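Local coordinates for protein Blo t 1 allergen (Blomia tropicalis, PDB 5JT8) that is a mite allergen of the papain-like cysteine protease family, probably a secreted peptidase made as a proenzyme whose inhibitory propeptide blocks the active-site cleft, at residues L92-T95 / Y96-M99; E189-K192 / Y193-R196; H50-K53 / E54-W58; S76-S79 / E80-S84. All coordinates share one frame; numbering follows the deposited sequence.

Interaction 1. Residues L92-T95 / Y96-M99; sequences LNFT and YMKM. With NAG (2-acetamido-2-deoxy-beta-D-glucopyranose), chain D.
Asn93 sits at the N-cap of helix 94-100, where its backbone O takes the N-H of Met97 in the carbonyl plane (3.0 Å) and the next two bonds of the same kind run from Lys98 N to Phe94 O and from Met99 N to Thr95 O. The asparagine caps the helix with its side chain as well: OD1 receives Tyr96 N at 2.7 Å, a fairly straight bond whose donor stands above the amide plane, 57° out of it. With CG anti to the backbone N (chi1 -174°), the amide is carried over the first helical turn, and its CG lies against Tyr96 CB at 3.4 Å. The other branch of the same amide is glycosylated. ND2 is bonded covalently to C1 of the N-acetylglucosamine, in an Asn-Phe-Thr sequon, so one side chain both caps a helix and carries a sugar. Farther along, Met97 SD approaches the Phe94 ring obliquely in a Met-aromatic contact, 5.4 Å from the ring centroid. Lys98 runs its aliphatic chain past Phe94 O and makes a cation-pi contact with Tyr233, while Tyr186 meets the Tyr96 ring edge-to-face and its OH accepts a hydrogen bond from Asn93 N. The sugar lies along the helix start: its O6 is near the plane of the Tyr96 ring, at the CD1 edge, and sits 3.3 Å from Met99 CE.

Interaction 2. Residues E189-K192 / Y193-R196; sequences EAFK and YMIR
Two cationic side chains, Lys192 and Arg196, one helical turn apart on helix 187-196, run alongside each other in the same direction. The lysine methylenes cover one face of the guanidinium, with Lys192 CD 3.3 Å from Arg196 NH1 and placed toward the rim of the group. Lys192 CG is anti to the backbone N, and a bend at chi3 (-64°) turns the ammonium aside, leaving Lys192 NZ 4.4 Å from Arg196 NH2. What probably makes the closeness tolerable is the company of NZ. Glu189 OE1 receives Lys192 NZ on its syn lone pair in a 2.6 Å salt bridge, and NZ also donates to a water that accepts from Arg196 NH2 at the edge of the guanidinium, in its plane. Glu189 OE2 accepts a second bond, from Gln178 N, which restrains the carboxylate's rotation. Another side of the helix is apolar: Met194 runs beside Phe191, with CE 3.9 Å from Phe191 CD1 and the sulfur oblique to the ring, a Met-aromatic contact. The usual helical backbone bonds, such as Arg196 N to Lys192 O at 3.0 Å, set this spacing. Within the papain-like protease fold, Ala190, Phe191 and Met194 pack on Ala142 of helix 139-154, Tyr193 reaches helix 162-168 and hydrogen-bonds Glu164, and Phe191, Lys192 and Ile195 touch Tyr228 of strand 227-230.

Interaction 3. Residues H50-K53 / E54-W58; sequences HHFK and EQLKW
Phe52 and Leu56, one turn apart on helix 42-62, make the apolar contact: Leu56 CB lies over one face of the phenyl ring, and CD2 comes to 4.2 Å from Phe52 CE2. Both side chains leave with CG anti to the backbone N (chi1 169° for Phe52), which brings the ring and the isobutyl group onto the same flank. On another side of the helix the polar contacts are looser. Glu54 OE1 stands oblique to the His50 ring, 4.4 Å from its CE1, and Glu54 OE2 forms a salt bridge with Lys57 NZ at 3.5 Å. The spacing comes from the helix backbone, whose carbonyls at His50, His51, Phe52 and Lys53 each receive the amide four residues on; Glu54 N to His50 O is the straightest, at 167°. Farther out, Phe31 meets the Phe52 ring, and Ile72 is touched by both Phe52 and Leu56. The Gln55 amide reaches instead to Asn263 and, weakly, to Asn259, while the Trp58 ring stacks on His62 and meets Tyr260 edge-to-face. This is the long helix of an I29 propeptide: Phe52 and Leu56 pack inside the prodomain, while Gln55 and Trp58 meet residues 259-263 of the protease domain, an arrangement consistent with papain-like proenzymes.

Interaction 4. Residues S76-S79 / E80-S84; sequences SDMS and EQEFS
Ser79 and Glu82 face each other across the start of helix 80-88 and exchange bonds in a capping box, each side chain reaching for the other's backbone N-H. Ser79 OG, tucked between its own backbone N and carbonyl carbon (chi1 59°), turns toward the first helical turn and accepts from Glu82 N at 3.3 Å, a weak bond. The return bond is weak as well: Glu82, with CG beside its own backbone N, stretches back toward the chain before the helix, and its OE1 takes Ser79 N at 3.4 Å with the N-H nearly straight at 161°. The two side chains thereby lie against each other, Ser79 OG only 3.2 Å from Glu82 CG. Far firmer is the backbone bond, from Phe83 N to Ser79 O at 2.9 Å and 175°, which opens the helical pattern.

Alongside the box, Met78 directs its CB at the helix, 3.7 Å from Glu82 CB and 4.3 Å from Phe83 CB, before its extended chain leads away with SD passing Phe83 CA. It thus packs beside the cap as a hydrophobic flank. Glu82 OE1 has further partners, a weak hydrogen bond from His51 ND1 and a long, weak ion pair with Arg48, so the carboxylate that completes the box also faces helix 42-62. The N-terminal end of helix 80-88 is in this way set against helix 42-62 through Met78 and Ser79, and against helix 259-262 of the protease domain through Glu80, Phe83 and the Met78 O bond to Arg262.

How the interactions relate
From the N terminus the four contacts come in series, none nested in or crossing another, and each spans only neighbouring turns, so none closes a long loop. Interaction 3, in helix 42-62, comes first; interaction 4 starts the next helix, 80-88. Their centres lie about 10 Å apart and they touch, His51 packing on Asp77 O in the loop before helix 80-88, so that loop and the start of the helix lie against helix 42-62. Interaction 1 begins helix 94-100, beyond touching distance of interaction 4. Interaction 2, in helix 187-196 of the protease domain, meets it through the close polar pair Tyr96 OH and Glu189 OE1, across the chain's centre from interactions 3 and 4.

Interaction 1. Residues L92-T95 / Y96-M99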
loop_
_atom_site.group_PDB
_atom_site.type_symbol
_atom_site.label_atom_id
_atom_site.label_comp_id
_atom_site.label_asym_id
_atom_site.label_seq_id
_atom_site.Cartn_x
_atom_site.Cartn_y
_atom_site.Cartn_z
ATOM N N LEU A 92 -13.175 -6.044 3.842
ATOM C CA LEU A 92 -13.215 -5.260 2.608
ATOM C C LEU A 92 -14.435 -5.622 1.741
ATOM O O LEU A 92 -14.479 -6.691 1.137
ATOM C CB LEU A 92 -11.915 -5.444 1.808
ATOM C CG LEU A 92 -10.659 -4.687 2.283
ATOM C CD1 LEU A 92 -9.452 -5.014 1.413
ATOM C CD2 LEU A 92 -10.876 -3.173 2.333
ATOM N N ASN A 93 -15.422 -4.728 1.695
ATOM C CA ASN A 93 -16.612 -4.912 0.856
ATOM C C ASN A 93 -16.265 -4.741 -0.639
ATOM O O ASN A 93 -16.291 -3.633 -1.175
ATOM C CB ASN A 93 -17.719 -3.929 1.299
ATOM C CG ASN A 93 -19.058 -4.147 0.580
ATOM O OD1 ASN A 93 -19.096 -4.633 -0.550
ATOM N ND2 ASN A 93 -20.166 -3.768 1.239
ATOM N N PHE A 94 -15.940 -5.847 -1.305
ATOM C CA PHE A 94 -15.577 -5.817 -2.721
ATOM C C PHE A 94 -16.751 -5.408 -3.609
ATOM O O PHE A 94 -16.560 -4.847 -4.690
ATOM C CB PHE A 94 -15.051 -7.182 -3.170
ATOM C CG PHE A 94 -13.928 -7.713 -2.322
ATOM C CD1 PHE A 94 -12.651 -7.178 -2.414
ATOM C CD2 PHE A 94 -14.148 -8.757 -1.437
ATOM C CE1 PHE A 94 -11.618 -7.673 -1.638
ATOM C CE2 PHE A 94 -13.116 -9.259 -0.656
ATOM C CZ PHE A 94 -11.849 -8.718 -0.761
ATOM N N THR A 95 -17.962 -5.706 -3.160
ATOM C CA THR A 95 -19.156 -5.280 -3.870
ATOM C C THR A 95 -19.177 -3.753 -3.921
ATOM O O THR A 95 -19.397 -3.149 -4.973
ATOM C CB THR A 95 -20.430 -5.823 -3.195
ATOM O OG1 THR A 95 -20.316 -7.242 -3.043
ATOM C CG2 THR A 95 -21.653 -5.519 -4.026
ATOM N N TYR A 96 -18.909 -3.136 -2.775
ATOM C CA TYR A 96 -18.826 -1.686 -2.681
ATOM C C TYR A 96 -17.711 -1.136 -3.583
ATOM O O TYR A 96 -17.908 -0.151 -4.303
ATOM C CB TYR A 96 -18.606 -1.271 -1.219
ATOM C CG TYR A 96 -18.247 0.182 -1.056
ATOM C CD1 TYR A 96 -19.160 1.179 -1.379
ATOM C CD2 TYR A 96 -16.994 0.561 -0.592
ATOM C CE1 TYR A 96 -18.834 2.514 -1.245
ATOM C CE2 TYR A 96 -16.657 1.896 -0.453
ATOM C CZ TYR A 96 -17.581 2.867 -0.782
ATOM O OH TYR A 96 -17.264 4.195 -0.647
ATOM N N MET A 97 -16.551 -1.794 -3.561
ATOM C CA MET A 97 -15.403 -1.369 -4.366
ATOM C C MET A 97 -15.630 -1.529 -5.874
ATOM O O MET A 97 -15.243 -0.662 -6.642
ATOM C CB MET A 97 -14.158 -2.144 -3.942
ATOM C CG MET A 97 -13.806 -1.936 -2.490
ATOM S SD MET A 97 -12.350 -2.850 -1.958
ATOM C CE MET A 97 -11.060 -1.980 -2.848
ATOM N N LYS A 98 -16.267 -2.619 -6.301
ATOM C CA LYS A 98 -16.524 -2.819 -7.731
ATOM C C LYS A 98 -17.510 -1.799 -8.302
ATOM O O LYS A 98 -17.377 -1.369 -9.452
ATOM C CB LYS A 98 -17.052 -4.234 -8.002
ATOM C CG LYS A 98 -15.990 -5.329 -7.964
ATOM C CD LYS A 98 -16.655 -6.697 -7.838
ATOM C CE LYS A 98 -15.629 -7.810 -7.731
ATOM N NZ LYS A 98 -16.308 -9.103 -7.399
ATOM N N MET A 99 -18.499 -1.417 -7.499
ATOM C CA MET A 99 -19.567 -0.530 -7.956
ATOM C C MET A 99 -19.065 0.859 -8.378
ATOM O O MET A 99 -19.635 1.499 -9.257
ATOM C CB MET A 99 -20.621 -0.409 -6.854
ATOM C CG MET A 99 -21.745 0.565 -7.139
ATOM S SD MET A 99 -22.993 0.481 -5.836
ATOM C CE MET A 99 -21.963 0.470 -4.368
HETATM C C1 NAG D . -21.475 -3.915 0.636
HETATM C C2 NAG D . -22.624 -4.175 1.631
HETATM C C3 NAG D . -23.965 -4.278 0.893
HETATM C C4 NAG D . -24.171 -3.092 -0.035
HETATM C C5 NAG D . -22.972 -2.965 -0.965
HETATM C C6 NAG D . -23.071 -1.785 -1.904
HETATM C C7 NAG D . -21.645 -5.404 3.523
HETATM C C8 NAG D . -21.484 -6.745 4.172
HETATM N N2 NAG D . -22.373 -5.380 2.397
HETATM O O3 NAG D . -25.029 -4.329 1.840
HETATM O O4 NAG D . -25.357 -3.254 -0.810
HETATM O O5 NAG D . -21.786 -2.784 -0.178
HETATM O O6 NAG D . -22.564 -0.597 -1.313
HETATM O O7 NAG D . -21.144 -4.385 3.990
#

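Interaction 2. Residues E189-K192 / Y193-R196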
loop_
_atom_site.group_PDB
_atom_site.type_symbol
_atom_site.label_atom_id
_atom_site.label_comp_id
_atom_site.label_asym_id
_atom_site.label_seq_id
_atom_site.Cartn_x
_atom_site.Cartn_y
_atom_site.Cartn_z
ATOM N N GLU A 189 -12.338 6.544 -0.542
ATOM C CA GLU A 189 -12.949 7.295 0.526
ATOM C C GLU A 189 -11.973 8.331 1.057
ATOM O O GLU A 189 -12.377 9.442 1.394
ATOM C CB GLU A 189 -13.408 6.361 1.623
ATOM C CG GLU A 189 -14.642 5.514 1.255
ATOM C CD GLU A 189 -15.918 6.336 1.068
ATOM O OE1 GLU A 189 -16.148 6.833 -0.050
ATOM O OE2 GLU A 189 -16.701 6.483 2.035
ATOM N N ALA A 190 -10.688 7.979 1.094
ATOM C CA ALA A 190 -9.664 8.909 1.554
ATOM C C ALA A 190 -9.541 10.118 0.624
ATOM O O ALA A 190 -9.462 11.257 1.086
ATOM C CB ALA A 190 -8.313 8.184 1.684
ATOM N N PHE A 191 -9.505 9.868 -0.690
ATOM C CA PHE A 191 -9.459 10.956 -1.663
ATOM C C PHE A 191 -10.692 11.831 -1.547
ATOM O O PHE A 191 -10.601 13.047 -1.661
ATOM C CB PHE A 191 -9.352 10.417 -3.087
ATOM C CG PHE A 191 -8.013 9.861 -3.417
ATOM C CD1 PHE A 191 -6.858 10.596 -3.148
ATOM C CD2 PHE A 191 -7.897 8.599 -3.966
ATOM C CE1 PHE A 191 -5.617 10.079 -3.443
ATOM C CE2 PHE A 191 -6.655 8.069 -4.271
ATOM C CZ PHE A 191 -5.511 8.806 -4.016
ATOM N N LYS A 192 -11.850 11.197 -1.339
ATOM C CA LYS A 192 -13.103 11.927 -1.120
ATOM C C LYS A 192 -12.931 12.948 0.011
ATOM O O LYS A 192 -13.369 14.098 -0.080
ATOM C CB LYS A 192 -14.236 10.948 -0.797
ATOM C CG LYS A 192 -15.566 11.588 -0.445
ATOM C CD LYS A 192 -16.630 10.536 -0.092
ATOM C CE LYS A 192 -16.948 9.649 -1.293
ATOM N NZ LYS A 192 -17.864 8.529 -0.923
ATOM N N TYR A 193 -12.286 12.512 1.085
ATOM C CA TYR A 193 -12.041 13.369 2.225
ATOM C C TYR A 193 -11.069 14.488 1.835
ATOM O O TYR A 193 -11.194 15.628 2.272
ATOM C CB TYR A 193 -11.498 12.544 3.387
ATOM C CG TYR A 193 -11.290 13.341 4.638
ATOM C CD1 TYR A 193 -10.089 14.009 4.861
ATOM C CD2 TYR A 193 -12.294 13.430 5.605
ATOM C CE1 TYR A 193 -9.893 14.754 5.996
ATOM C CE2 TYR A 193 -12.105 14.170 6.758
ATOM C CZ TYR A 193 -10.899 14.824 6.951
ATOM O OH TYR A 193 -10.692 15.559 8.088
ATOM N N MET A 194 -10.118 14.157 0.981
ATOM C CA MET A 194 -9.142 15.133 0.527
ATOM C C MET A 194 -9.790 16.211 -0.342
ATOM O O MET A 194 -9.336 17.348 -0.375
ATOM C CB MET A 194 -8.024 14.422 -0.229
ATOM C CG MET A 194 -7.053 13.723 0.694
ATOM S SD MET A 194 -5.584 13.277 -0.230
ATOM C CE MET A 194 -5.341 11.599 0.348
ATOM N N ILE A 195 -10.876 15.860 -1.019
ATOM C CA ILE A 195 -11.635 16.838 -1.792
ATOM C C ILE A 195 -12.474 17.727 -0.899
ATOM O O ILE A 195 -12.391 18.957 -0.961
ATOM C CB ILE A 195 -12.568 16.143 -2.814
ATOM C CG1 ILE A 195 -11.748 15.486 -3.926
ATOM C CG2 ILE A 195 -13.567 17.135 -3.417
ATOM C CD1 ILE A 195 -12.537 14.446 -4.690
ATOM N N ARG A 196 -13.295 17.111 -0.061
ATOM C CA ARG A 196 -14.307 17.877 0.649
ATOM C C ARG A 196 -13.737 18.659 1.823
ATOM O O ARG A 196 -14.254 19.717 2.187
ATOM C CB ARG A 196 -15.417 16.941 1.122
ATOM C CG ARG A 196 -16.137 16.242 -0.022
ATOM C CD ARG A 196 -17.153 15.229 0.485
ATOM N NE ARG A 196 -17.740 14.463 -0.612
ATOM C CZ ARG A 196 -18.510 13.388 -0.457
ATOM N NH1 ARG A 196 -18.796 12.934 0.760
ATOM N NH2 ARG A 196 -18.988 12.760 -1.522
HETATM O O HOH W 1 -20.310 9.950 -0.916
#

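Interaction 3. Residues H50-K53 / E54-W58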
loop_
_atom_site.group_PDB
_atom_site.type_symbol
_atom_site.label_atom_id
_atom_site.label_comp_id
_atom_site.label_asym_id
_atom_site.label_seq_id
_atom_site.Cartn_x
_atom_site.Cartn_y
_atom_site.Cartn_z
ATOM N N HIS A 50 6.235 -19.361 17.628
ATOM C CA HIS A 50 5.981 -20.443 16.683
ATOM C C HIS A 50 5.719 -19.881 15.285
ATOM O O HIS A 50 6.262 -20.367 14.288
ATOM C CB HIS A 50 4.789 -21.301 17.127
ATOM C CG HIS A 50 4.380 -22.332 16.113
ATOM N ND1 HIS A 50 5.221 -23.344 15.705
ATOM C CD2 HIS A 50 3.236 -22.485 15.401
ATOM C CE1 HIS A 50 4.610 -24.087 14.798
ATOM N NE2 HIS A 50 3.404 -23.585 14.594
ATOM N N HIS A 51 4.885 -18.849 15.226
ATOM C CA HIS A 51 4.624 -18.166 13.969
ATOM C C HIS A 51 5.896 -17.524 13.439
ATOM O O HIS A 51 6.148 -17.563 12.241
ATOM C CB HIS A 51 3.520 -17.124 14.130
ATOM C CG HIS A 51 2.159 -17.720 14.297
ATOM N ND1 HIS A 51 1.087 -17.005 14.783
ATOM C CD2 HIS A 51 1.699 -18.971 14.055
ATOM C CE1 HIS A 51 0.022 -17.787 14.825
ATOM N NE2 HIS A 51 0.367 -18.984 14.388
ATOM N N PHE A 52 6.710 -16.963 14.328
ATOM C CA PHE A 52 7.992 -16.413 13.906
ATOM C C PHE A 52 8.932 -17.491 13.387
ATOM O O PHE A 52 9.635 -17.283 12.396
ATOM C CB PHE A 52 8.686 -15.670 15.038
ATOM C CG PHE A 52 10.117 -15.326 14.727
ATOM C CD1 PHE A 52 10.428 -14.191 13.995
ATOM C CD2 PHE A 52 11.152 -16.154 15.139
ATOM C CE1 PHE A 52 11.740 -13.879 13.695
ATOM C CE2 PHE A 52 12.458 -15.852 14.835
ATOM C CZ PHE A 52 12.759 -14.710 14.117
ATOM N N LYS A 53 8.971 -18.625 14.085
ATOM C CA LYS A 53 9.838 -19.737 13.699
ATOM C C LYS A 53 9.457 -20.264 12.316
ATOM O O LYS A 53 10.317 -20.459 11.451
ATOM C CB LYS A 53 9.764 -20.861 14.732
ATOM C CG LYS A 53 10.351 -20.500 16.088
ATOM C CD LYS A 53 10.222 -21.651 17.072
ATOM C CE LYS A 53 10.831 -21.298 18.419
ATOM N NZ LYS A 53 10.690 -22.409 19.400
ATOM N N GLU A 54 8.159 -20.474 12.115
ATOM C CA GLU A 54 7.636 -20.967 10.847
ATOM C C GLU A 54 7.713 -19.878 9.756
ATOM O O GLU A 54 7.789 -20.194 8.566
ATOM C CB GLU A 54 6.189 -21.465 11.027
ATOM C CG GLU A 54 5.784 -22.784 10.306
ATOM C CD GLU A 54 6.666 -24.014 10.583
ATOM O OE1 GLU A 54 7.517 -23.988 11.503
ATOM O OE2 GLU A 54 6.459 -25.039 9.886
ATOM N N GLN A 55 7.700 -18.604 10.154
ATOM C CA GLN A 55 7.929 -17.525 9.188
ATOM C C GLN A 55 9.408 -17.473 8.854
ATOM O O GLN A 55 9.776 -17.281 7.700
ATOM C CB GLN A 55 7.456 -16.158 9.708
ATOM C CG GLN A 55 5.992 -15.834 9.433
ATOM C CD GLN A 55 5.668 -15.717 7.945
ATOM O OE1 GLN A 55 5.957 -14.701 7.305
ATOM N NE2 GLN A 55 5.051 -16.755 7.394
ATOM N N LEU A 56 10.256 -17.649 9.866
ATOM C CA LEU A 56 11.695 -17.722 9.635
ATOM C C LEU A 56 12.019 -18.954 8.814
ATOM O O LEU A 56 12.903 -18.934 7.955
ATOM C CB LEU A 56 12.472 -17.757 10.948
ATOM C CG LEU A 56 13.986 -17.833 10.724
ATOM C CD1 LEU A 56 14.492 -16.587 10.011
ATOM C CD2 LEU A 56 14.723 -18.038 12.021
ATOM N N LYS A 57 11.292 -20.031 9.088
ATOM C CA LYS A 57 11.424 -21.253 8.310
ATOM C C LYS A 57 11.095 -20.989 6.833
ATOM O O LYS A 57 11.855 -21.373 5.941
ATOM C CB LYS A 57 10.517 -22.343 8.878
ATOM C CG LYS A 57 10.734 -23.711 8.277
ATOM C CD LYS A 57 9.739 -24.716 8.839
ATOM C CE LYS A 57 10.066 -26.137 8.409
ATOM N NZ LYS A 57 9.184 -27.118 9.103
ATOM N N TRP A 58 9.972 -20.319 6.580
ATOM C CA TRP A 58 9.577 -20.002 5.206
ATOM C C TRP A 58 10.616 -19.125 4.506
ATOM O O TRP A 58 10.862 -19.284 3.312
ATOM C CB TRP A 58 8.212 -19.304 5.166
ATOM C CG TRP A 58 7.691 -19.155 3.763
ATOM C CD1 TRP A 58 6.829 -19.997 3.112
ATOM C CD2 TRP A 58 8.021 -18.121 2.825
ATOM N NE1 TRP A 58 6.597 -19.547 1.835
ATOM C CE2 TRP A 58 7.317 -18.397 1.633
ATOM C CE3 TRP A 58 8.835 -16.985 2.880
ATOM C CZ2 TRP A 58 7.408 -17.582 0.508
ATOM C CZ3 TRP A 58 8.925 -16.179 1.766
ATOM C CH2 TRP A 58 8.213 -16.481 0.592
#

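Interaction 4. Residues S76-S79 / E80-S84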
loop_
_atom_site.group_PDB
_atom_site.type_symbol
_atom_site.label_atom_id
_atom_site.label_comp_id
_atom_site.label_asym_id
_atom_site.label_seq_id
_atom_site.Cartn_x
_atom_site.Cartn_y
_atom_site.Cartn_z
ATOM N N SER A 76 6.575 -10.494 11.095
ATOM C CA SER A 76 6.898 -11.919 10.941
ATOM C C SER A 76 6.423 -12.813 12.084
ATOM O O SER A 76 6.649 -14.027 12.067
ATOM C CB SER A 76 8.409 -12.097 10.782
ATOM O OG SER A 76 8.882 -11.438 9.626
ATOM N N ASP A 77 5.773 -12.228 13.079
ATOM C CA ASP A 77 5.321 -13.010 14.217
ATOM C C ASP A 77 3.842 -13.399 14.084
ATOM O O ASP A 77 3.294 -14.079 14.948
ATOM C CB ASP A 77 5.584 -12.247 15.523
ATOM C CG ASP A 77 4.884 -10.894 15.576
ATOM O OD1 ASP A 77 4.647 -10.289 14.505
ATOM O OD2 ASP A 77 4.581 -10.429 16.697
ATOM N N MET A 78 3.204 -12.992 12.990
ATOM C CA MET A 78 1.812 -13.364 12.760
ATOM C C MET A 78 1.697 -14.439 11.682
ATOM O O MET A 78 2.557 -14.558 10.806
ATOM C CB MET A 78 0.981 -12.139 12.364
ATOM C CG MET A 78 1.093 -10.970 13.327
ATOM S SD MET A 78 0.143 -9.513 12.833
ATOM C CE MET A 78 0.849 -8.287 13.930
ATOM N N SER A 79 0.629 -15.224 11.745
ATOM C CA SER A 79 0.336 -16.171 10.680
ATOM C C SER A 79 -0.248 -15.420 9.490
ATOM O O SER A 79 -0.581 -14.242 9.601
ATOM C CB SER A 79 -0.636 -17.249 11.162
ATOM O OG SER A 79 -1.849 -16.672 11.611
ATOM N N GLU A 80 -0.377 -16.098 8.356
ATOM C CA GLU A 80 -0.961 -15.479 7.176
ATOM C C GLU A 80 -2.378 -14.984 7.477
ATOM O O GLU A 80 -2.757 -13.868 7.102
ATOM C CB GLU A 80 -0.971 -16.462 6.008
ATOM C CG GLU A 80 -1.548 -15.895 4.735
ATOM C CD GLU A 80 -1.303 -16.799 3.546
ATOM O OE1 GLU A 80 -1.953 -16.599 2.495
ATOM O OE2 GLU A 80 -0.447 -17.704 3.667
ATOM N N GLN A 81 -3.146 -15.812 8.174
ATOM C CA GLN A 81 -4.486 -15.432 8.604
ATOM C C GLN A 81 -4.462 -14.153 9.457
ATOM O O GLN A 81 -5.235 -13.228 9.216
ATOM C CB GLN A 81 -5.136 -16.586 9.382
ATOM C CG GLN A 81 -6.656 -16.634 9.284
ATOM C CD GLN A 81 -7.251 -17.847 9.981
ATOM O OE1 GLN A 81 -6.529 -18.710 10.488
ATOM N NE2 GLN A 81 -8.580 -17.922 10.001
ATOM N N GLU A 82 -3.557 -14.101 10.435
ATOM C CA GLU A 82 -3.486 -12.984 11.383
ATOM C C GLU A 82 -3.047 -11.680 10.709
ATOM O O GLU A 82 -3.684 -10.635 10.879
ATOM C CB GLU A 82 -2.536 -13.326 12.544
ATOM C CG GLU A 82 -3.081 -14.386 13.503
ATOM C CD GLU A 82 -2.209 -14.594 14.741
ATOM O OE1 GLU A 82 -0.976 -14.399 14.663
ATOM O OE2 GLU A 82 -2.764 -14.956 15.801
ATOM N N PHE A 83 -1.957 -11.753 9.948
ATOM C CA PHE A 83 -1.439 -10.610 9.197
ATOM C C PHE A 83 -2.518 -10.006 8.292
ATOM O O PHE A 83 -2.772 -8.798 8.318
ATOM C CB PHE A 83 -0.224 -11.040 8.373
ATOM C CG PHE A 83 0.452 -9.912 7.651
ATOM C CD1 PHE A 83 0.920 -8.809 8.343
ATOM C CD2 PHE A 83 0.646 -9.968 6.282
ATOM C CE1 PHE A 83 1.550 -7.775 7.678
ATOM C CE2 PHE A 83 1.279 -8.941 5.614
ATOM C CZ PHE A 83 1.732 -7.841 6.310
ATOM N N SER A 84 -3.155 -10.859 7.497
ATOM C CA SER A 84 -4.259 -10.433 6.650
ATOM C C SER A 84 -5.315 -9.661 7.456
ATOM O O SER A 84 -5.784 -8.612 7.028
ATOM C CB SER A 84 -4.888 -11.644 5.959
ATOM O OG SER A 84 -6.019 -11.256 5.195
#